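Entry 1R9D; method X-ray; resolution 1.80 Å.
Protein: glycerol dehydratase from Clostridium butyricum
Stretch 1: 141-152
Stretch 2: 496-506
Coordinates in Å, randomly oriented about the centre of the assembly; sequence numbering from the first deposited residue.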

ATOM      1  N   GLU A 141     -18.910  -9.348   2.942  1.00 34.66           N
ATOM      2  CA  GLU A 141     -19.521 -10.522   3.547  1.00 35.81           C
ATOM      3  C   GLU A 141     -20.327 -11.309   2.518  1.00 34.70           C
ATOM      4  O   GLU A 141     -20.311 -12.540   2.518  1.00 33.78           O
ATOM      5  N   GLU A 142     -21.026 -10.604   1.635  1.00 34.05           N
ATOM      6  CA  GLU A 142     -21.818 -11.276   0.613  1.00 33.90           C
ATOM      7  C   GLU A 142     -20.928 -12.077  -0.336  1.00 32.97           C
ATOM      8  O   GLU A 142     -21.314 -13.156  -0.787  1.00 32.29           O
ATOM      9  N   THR A 143     -19.738 -11.562  -0.638  1.00 31.13           N
ATOM     10  CA  THR A 143     -18.828 -12.283  -1.524  1.00 29.97           C
ATOM     11  C   THR A 143     -18.293 -13.531  -0.823  1.00 31.38           C
ATOM     12  O   THR A 143     -18.169 -14.592  -1.433  1.00 30.91           O
ATOM     13  N   ARG A 144     -17.977 -13.399   0.462  1.00 31.80           N
ATOM     14  CA  ARG A 144     -17.471 -14.529   1.234  1.00 33.70           C
ATOM     15  C   ARG A 144     -18.483 -15.671   1.218  1.00 33.87           C
ATOM     16  O   ARG A 144     -18.116 -16.839   1.082  1.00 33.86           O
ATOM     17  N   GLU A 145     -19.760 -15.332   1.357  1.00 34.28           N
ATOM     18  CA  GLU A 145     -20.800 -16.353   1.349  1.00 35.08           C
ATOM     19  C   GLU A 145     -20.875 -17.025  -0.018  1.00 34.15           C
ATOM     20  O   GLU A 145     -20.932 -18.251  -0.112  1.00 33.89           O
ATOM     21  N   ALA A 146     -20.863 -16.218  -1.074  1.00 33.07           N
ATOM     22  CA  ALA A 146     -20.923 -16.744  -2.435  1.00 32.10           C
ATOM     23  C   ALA A 146     -19.746 -17.677  -2.727  1.00 31.75           C
ATOM     24  O   ALA A 146     -19.889 -18.669  -3.444  1.00 31.09           O
ATOM     25  N   VAL A 147     -18.584 -17.358  -2.170  1.00 31.20           N
ATOM     26  CA  VAL A 147     -17.395 -18.172  -2.380  1.00 31.59           C
ATOM     27  C   VAL A 147     -17.532 -19.542  -1.710  1.00 32.48           C
ATOM     28  O   VAL A 147     -16.917 -20.519  -2.141  1.00 32.33           O
ATOM     29  N   ASN A 148     -18.350 -19.614  -0.668  1.00 33.59           N
ATOM     30  CA  ASN A 148     -18.534 -20.860   0.066  1.00 35.86           C
ATOM     31  C   ASN A 148     -19.877 -21.558  -0.187  1.00 36.66           C
ATOM     32  O   ASN A 148     -20.377 -22.283   0.677  1.00 37.28           O
ATOM     33  N   CYS A 149     -20.442 -21.351  -1.374  1.00 36.33           N
ATOM     34  CA  CYS A 149     -21.725 -21.947  -1.756  1.00 37.14           C
ATOM     35  C   CYS A 149     -21.598 -23.169  -2.664  1.00 35.27           C
ATOM     36  O   CYS A 149     -22.596 -23.637  -3.210  1.00 34.84           O
ATOM     37  N   ASP A 150     -20.383 -23.679  -2.831  1.00 33.78           N
ATOM     38  CA  ASP A 150     -20.145 -24.832  -3.698  1.00 32.85           C
ATOM     39  C   ASP A 150     -20.511 -24.556  -5.157  1.00 31.18           C
ATOM     40  O   ASP A 150     -21.007 -25.445  -5.853  1.00 30.06           O
ATOM     41  N   VAL A 151     -20.287 -23.327  -5.617  1.00 29.02           N
ATOM     42  CA  VAL A 151     -20.572 -22.982  -7.006  1.00 27.30           C
ATOM     43  C   VAL A 151     -19.258 -22.742  -7.751  1.00 26.94           C
ATOM     44  O   VAL A 151     -19.109 -23.135  -8.910  1.00 26.58           O
ATOM     45  N   PHE A 152     -18.307 -22.092  -7.085  1.00 25.62           N
ATOM     46  CA  PHE A 152     -17.010 -21.836  -7.698  1.00 25.15           C
ATOM     47  C   PHE A 152     -15.920 -21.805  -6.630  1.00 25.31           C
ATOM     48  O   PHE A 152     -16.217 -21.778  -5.436  1.00 26.44           O
ATOM     49  N   GLU A 496     -25.210 -14.650 -13.731  1.00 26.41           N
ATOM     50  CA  GLU A 496     -24.793 -13.279 -13.467  1.00 28.72           C
ATOM     51  C   GLU A 496     -24.372 -13.029 -12.024  1.00 28.15           C
ATOM     52  O   GLU A 496     -23.342 -12.398 -11.768  1.00 27.91           O
ATOM     53  N   TYR A 497     -25.168 -13.526 -11.084  1.00 26.79           N
ATOM     54  CA  TYR A 497     -24.891 -13.332  -9.670  1.00 26.67           C
ATOM     55  C   TYR A 497     -23.588 -13.980  -9.212  1.00 27.03           C
ATOM     56  O   TYR A 497     -22.751 -13.334  -8.585  1.00 26.12           O
ATOM     57  N   PHE A 498     -23.413 -15.258  -9.524  1.00 25.78           N
ATOM     58  CA  PHE A 498     -22.206 -15.949  -9.092  1.00 26.22           C
ATOM     59  C   PHE A 498     -20.940 -15.566  -9.848  1.00 25.28           C
ATOM     60  O   PHE A 498     -19.855 -15.574  -9.267  1.00 25.21           O
ATOM     61  N   VAL A 499     -21.058 -15.220 -11.127  1.00 23.70           N
ATOM     62  CA  VAL A 499     -19.871 -14.812 -11.868  1.00 24.16           C
ATOM     63  C   VAL A 499     -19.400 -13.478 -11.289  1.00 24.01           C
ATOM     64  O   VAL A 499     -18.205 -13.237 -11.158  1.00 24.01           O
ATOM     65  N   LYS A 500     -20.346 -12.619 -10.919  1.00 25.05           N
ATOM     66  CA  LYS A 500     -19.999 -11.327 -10.343  1.00 26.16           C
ATOM     67  C   LYS A 500     -19.148 -11.506  -9.084  1.00 26.29           C
ATOM     68  O   LYS A 500     -18.104 -10.870  -8.931  1.00 26.13           O
ATOM     69  N   HIS A 501     -19.583 -12.377  -8.180  1.00 25.13           N
ATOM     70  CA  HIS A 501     -18.826 -12.580  -6.950  1.00 25.23           C
ATOM     71  C   HIS A 501     -17.507 -13.318  -7.129  1.00 24.71           C
ATOM     72  O   HIS A 501     -16.564 -13.098  -6.368  1.00 25.41           O
ATOM     73  N   MET A 502     -17.424 -14.176  -8.141  1.00 23.93           N
ATOM     74  CA  MET A 502     -16.186 -14.894  -8.412  1.00 23.65           C
ATOM     75  C   MET A 502     -15.141 -13.881  -8.884  1.00 24.78           C
ATOM     76  O   MET A 502     -13.989 -13.899  -8.445  1.00 23.22           O
ATOM     77  N   CYS A 503     -15.548 -12.984  -9.776  1.00 24.23           N
ATOM     78  CA  CYS A 503     -14.619 -11.988 -10.288  1.00 25.31           C
ATOM     79  C   CYS A 503     -14.218 -10.974  -9.221  1.00 25.15           C
ATOM     80  O   CYS A 503     -13.063 -10.535  -9.170  1.00 25.28           O
ATOM     81  N   CYS A 504     -15.157 -10.615  -8.352  1.00 26.19           N
ATOM     82  CA  CYS A 504     -14.851  -9.680  -7.273  1.00 26.89           C
ATOM     83  C   CYS A 504     -13.866 -10.335  -6.305  1.00 25.67           C
ATOM     84  O   CYS A 504     -12.919  -9.693  -5.850  1.00 23.25           O
ATOM     85  N   ALA A 505     -14.086 -11.616  -6.000  1.00 23.95           N
ATOM     86  CA  ALA A 505     -13.196 -12.352  -5.098  1.00 23.08           C
ATOM     87  C   ALA A 505     -11.786 -12.394  -5.691  1.00 22.86           C
ATOM     88  O   ALA A 505     -10.794 -12.181  -4.984  1.00 22.87           O
ATOM     89  N   ASP A 506     -11.701 -12.672  -6.989  1.00 21.20           N
ATOM     90  CA  ASP A 506     -10.416 -12.710  -7.681  1.00 21.91           C
ATOM     91  C   ASP A 506      -9.709 -11.362  -7.550  1.00 22.49           C
ATOM     92  O   ASP A 506      -8.506 -11.305  -7.279  1.00 23.24           O
TER

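The two stretches belong to one chain but lie far apart in sequence. Helix 141-147 crosses helix 496-506 at -108°, with the axes 9.2 Å apart at their closest. The backbones come nearest at Thr143 and His501, whose CA atoms are 5.4 Å apart. Together the stretches bury 572 Å².

The polar contacts from the first stretch come from Glu142 and Thr143, early in its helix. Glu142 points toward the second helix with chi1 and chi2 both t. This extended shape carries its carboxylate out to Tyr497. Tyr497 is also t at chi1; its CB points sideways, but the end of its side chain comes nearer. Tyr497 OH donates a hydrogen bond to Glu142 OE2 at 2.8 Å, near the plane of the tyrosine ring. Water 1 adds a second link. It donates to Glu142 O at 2.8 Å and to Tyr497 OH at 2.6 Å, so the tyrosine hydroxyl gives one hydrogen bond and accepts another.

His501, rotamer m, points toward the first helix. Its ND1 is hydrogen-bonded to Thr143 OG1 at 3.0 Å, and either atom could be the donor. Thr143 is also m, which places its hydroxyl at the edge of the imidazole. Glu142 O lies over one face of the same ring, and Glu142 CG is 3.5 Å from His501 CE1.

Small apolar groups pack where the helices face each other. Ala146 points toward the second helix, and its CB is 3.6 Å from His501 CB. Ala505 points back toward the first helix. Its CB lies 3.9 Å from Thr143 CG2 and 3.9 Å from Val147 CG2. Val147 is t at chi1.

The phenylalanine contacts involve Cys149, Val151 and Phe152, which follow the first helix. Phe152 points toward the second helix with chi1 p. Met502 CB sits over one face of its ring, 3.6 Å from the centroid of the Phe152 ring and only 8° off the normal, a CH-pi contact. Met502 has chi1 and chi2 t and chi3 p. Its SD lies obliquely to the same ring, 5.0 Å from the Phe152 centroid. Phe152 CE2 also approaches Phe498 O at 3.5 Å.

Phe498, rotamer m, points toward the first stretch and loses 87 Å² to it. Val151, chi1 t, covers one face: Val151 CG2 is 4.0 Å from the centroid of the Phe498 ring. Phe152 CE2 lies at the edge, 4.4 Å from Phe498 CD1. Cys149, rotamer m, adds a looser contact, with its CB 4.3 Å from Phe498 CE1.

Arg144, Val499 and Cys503 point away from the interface.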

ATOM      1  CB  GLU A 141     -20.417 -10.119   4.718  1.00 39.14           C
ATOM      2  CG  GLU A 141     -20.936 -11.306   5.517  1.00 43.80           C
ATOM      3  CD  GLU A 141     -19.829 -12.276   5.904  1.00 46.86           C
ATOM      4  OE1 GLU A 141     -18.870 -11.851   6.589  1.00 48.96           O
ATOM      5  OE2 GLU A 141     -19.919 -13.464   5.521  1.00 48.06           O
ATOM      6  CB  GLU A 142     -22.652 -10.263  -0.173  1.00 36.14           C
ATOM      7  CG  GLU A 142     -23.383 -10.865  -1.358  1.00 39.80           C
ATOM      8  CD  GLU A 142     -24.421  -9.927  -1.944  1.00 42.53           C
ATOM      9  OE1 GLU A 142     -24.167  -8.704  -1.981  1.00 44.60           O
ATOM     10  OE2 GLU A 142     -25.486 -10.415  -2.378  1.00 43.84           O
ATOM     11  CB  THR A 143     -17.639 -11.404  -1.968  1.00 28.38           C
ATOM     12  OG1 THR A 143     -18.107 -10.370  -2.843  1.00 26.58           O
ATOM     13  CG2 THR A 143     -16.604 -12.241  -2.706  1.00 28.83           C
ATOM     14  CB  ARG A 144     -17.195 -14.103   2.678  1.00 34.44           C
ATOM     15  CG  ARG A 144     -16.041 -13.124   2.821  1.00 36.29           C
ATOM     16  CD  ARG A 144     -16.018 -12.494   4.206  1.00 38.98           C
ATOM     17  NE  ARG A 144     -14.948 -11.509   4.327  1.00 40.99           N
ATOM     18  CZ  ARG A 144     -15.013 -10.419   5.086  1.00 43.26           C
ATOM     19  NH1 ARG A 144     -16.104 -10.163   5.798  1.00 43.84           N
ATOM     20  NH2 ARG A 144     -13.987  -9.582   5.131  1.00 44.03           N
ATOM     21  CB  GLU A 145     -22.151 -15.738   1.704  1.00 37.58           C
ATOM     22  CG  GLU A 145     -22.157 -15.035   3.048  1.00 42.18           C
ATOM     23  CD  GLU A 145     -23.549 -14.657   3.500  1.00 44.92           C
ATOM     24  OE1 GLU A 145     -24.288 -14.045   2.701  1.00 47.19           O
ATOM     25  OE2 GLU A 145     -23.902 -14.970   4.658  1.00 48.10           O
ATOM     26  CB  ALA A 146     -20.940 -15.591  -3.441  1.00 31.14           C
ATOM     27  CB  VAL A 147     -16.131 -17.459  -1.825  1.00 31.93           C
ATOM     28  CG1 VAL A 147     -14.929 -18.389  -1.887  1.00 32.84           C
ATOM     29  CG2 VAL A 147     -15.851 -16.194  -2.630  1.00 31.69           C
ATOM     30  CB  ASN A 148     -18.353 -20.593   1.562  1.00 37.95           C
ATOM     31  CG  ASN A 148     -16.995 -19.983   1.884  1.00 39.78           C
ATOM     32  OD1 ASN A 148     -15.958 -20.503   1.476  1.00 41.40           O
ATOM     33  ND2 ASN A 148     -16.997 -18.878   2.619  1.00 40.84           N
ATOM     34  CB  CYS A 149     -22.596 -20.909  -2.479  1.00 39.33           C
ATOM     35  SG  CYS A 149     -23.308 -19.653  -1.413  1.00 49.72           S
ATOM     36  CB  ASP A 150     -20.927 -26.067  -3.217  1.00 33.85           C
ATOM     37  CG  ASP A 150     -20.276 -26.754  -2.029  1.00 36.00           C
ATOM     38  OD1 ASP A 150     -19.104 -26.445  -1.716  1.00 35.45           O
ATOM     39  OD2 ASP A 150     -20.938 -27.623  -1.415  1.00 36.51           O
ATOM     40  CB  VAL A 151     -21.466 -21.725  -7.114  1.00 27.36           C
ATOM     41  CG1 VAL A 151     -21.567 -21.275  -8.567  1.00 26.05           C
ATOM     42  CG2 VAL A 151     -22.858 -22.032  -6.576  1.00 27.72           C
ATOM     43  CB  PHE A 152     -17.041 -20.510  -8.479  1.00 25.25           C
ATOM     44  CG  PHE A 152     -17.217 -19.290  -7.617  1.00 24.36           C
ATOM     45  CD1 PHE A 152     -16.127 -18.706  -6.975  1.00 24.63           C
ATOM     46  CD2 PHE A 152     -18.477 -18.728  -7.435  1.00 23.47           C
ATOM     47  CE1 PHE A 152     -16.291 -17.584  -6.166  1.00 23.82           C
ATOM     48  CE2 PHE A 152     -18.652 -17.605  -6.627  1.00 23.97           C
ATOM     49  CZ  PHE A 152     -17.556 -17.030  -5.991  1.00 24.21           C
ATOM     50  CB  GLU A 496     -25.925 -12.320 -13.840  1.00 30.69           C
ATOM     51  CG  GLU A 496     -25.683 -10.871 -13.457  1.00 36.68           C
ATOM     52  CD  GLU A 496     -26.845  -9.979 -13.848  1.00 41.48           C
ATOM     53  OE1 GLU A 496     -27.999 -10.304 -13.474  1.00 44.65           O
ATOM     54  OE2 GLU A 496     -26.611  -8.955 -14.527  1.00 44.07           O
ATOM     55  CB  TYR A 497     -26.042 -13.882  -8.826  1.00 27.76           C
ATOM     56  CG  TYR A 497     -25.853 -13.673  -7.336  1.00 27.92           C
ATOM     57  CD1 TYR A 497     -26.100 -12.432  -6.756  1.00 29.77           C
ATOM     58  CD2 TYR A 497     -25.392 -14.703  -6.516  1.00 29.28           C
ATOM     59  CE1 TYR A 497     -25.894 -12.213  -5.395  1.00 29.97           C
ATOM     60  CE2 TYR A 497     -25.178 -14.494  -5.146  1.00 30.09           C
ATOM     61  CZ  TYR A 497     -25.432 -13.244  -4.598  1.00 30.71           C
ATOM     62  OH  TYR A 497     -25.217 -13.012  -3.256  1.00 31.75           O
ATOM     63  CB  PHE A 498     -22.442 -17.460  -9.119  1.00 25.77           C
ATOM     64  CG  PHE A 498     -23.394 -17.925  -8.054  1.00 28.05           C
ATOM     65  CD1 PHE A 498     -22.990 -17.990  -6.723  1.00 28.15           C
ATOM     66  CD2 PHE A 498     -24.716 -18.224  -8.366  1.00 28.34           C
ATOM     67  CE1 PHE A 498     -23.889 -18.343  -5.712  1.00 29.53           C
ATOM     68  CE2 PHE A 498     -25.627 -18.578  -7.361  1.00 28.48           C
ATOM     69  CZ  PHE A 498     -25.211 -18.636  -6.034  1.00 27.94           C
ATOM     70  CB  VAL A 499     -20.152 -14.651 -13.380  1.00 22.14           C
ATOM     71  CG1 VAL A 499     -18.945 -14.025 -14.069  1.00 22.33           C
ATOM     72  CG2 VAL A 499     -20.433 -16.014 -13.998  1.00 24.06           C
ATOM     73  CB  LYS A 500     -21.259 -10.535  -9.982  1.00 28.06           C
ATOM     74  CG  LYS A 500     -20.960  -9.128  -9.483  1.00 30.31           C
ATOM     75  CD  LYS A 500     -21.878  -8.705  -8.348  1.00 34.74           C
ATOM     76  CE  LYS A 500     -23.337  -8.688  -8.759  1.00 36.72           C
ATOM     77  NZ  LYS A 500     -24.206  -8.238  -7.629  1.00 39.02           N
ATOM     78  CB  HIS A 501     -19.717 -13.249  -5.902  1.00 25.62           C
ATOM     79  CG  HIS A 501     -20.761 -12.327  -5.355  1.00 26.48           C
ATOM     80  ND1 HIS A 501     -20.447 -11.241  -4.565  1.00 27.93           N
ATOM     81  CD2 HIS A 501     -22.099 -12.266  -5.561  1.00 28.06           C
ATOM     82  CE1 HIS A 501     -21.545 -10.550  -4.311  1.00 28.67           C
ATOM     83  NE2 HIS A 501     -22.561 -11.150  -4.905  1.00 28.74           N
ATOM     84  CB  MET A 502     -16.402 -15.951  -9.502  1.00 23.42           C
ATOM     85  CG  MET A 502     -15.107 -16.533 -10.070  1.00 23.18           C
ATOM     86  SD  MET A 502     -15.370 -17.774 -11.352  1.00 22.60           S
ATOM     87  CE  MET A 502     -15.959 -16.744 -12.707  1.00 22.01           C
ATOM     88  CB  CYS A 503     -15.218 -11.306 -11.521  1.00 25.47           C
ATOM     89  SG  CYS A 503     -15.318 -12.454 -12.922  1.00 25.61           S
ATOM     90  CB  CYS A 504     -16.127  -9.271  -6.529  1.00 29.99           C
ATOM     91  SG  CYS A 504     -17.250  -8.254  -7.529  1.00 41.15           S
ATOM     92  CB  ALA A 505     -13.720 -13.775  -4.881  1.00 22.81           C
ATOM     93  CB  ASP A 506     -10.617 -13.019  -9.167  1.00 21.73           C
ATOM     94  CG  ASP A 506     -10.498 -14.497  -9.478  1.00 23.85           C
ATOM     95  OD1 ASP A 506     -10.984 -14.912 -10.550  1.00 25.07           O
ATOM     96  OD2 ASP A 506      -9.899 -15.240  -8.668  1.00 23.16           O
TER
HETATM   97  O   HOH W   1     -23.728 -14.290  -1.488  1.00 31.39           O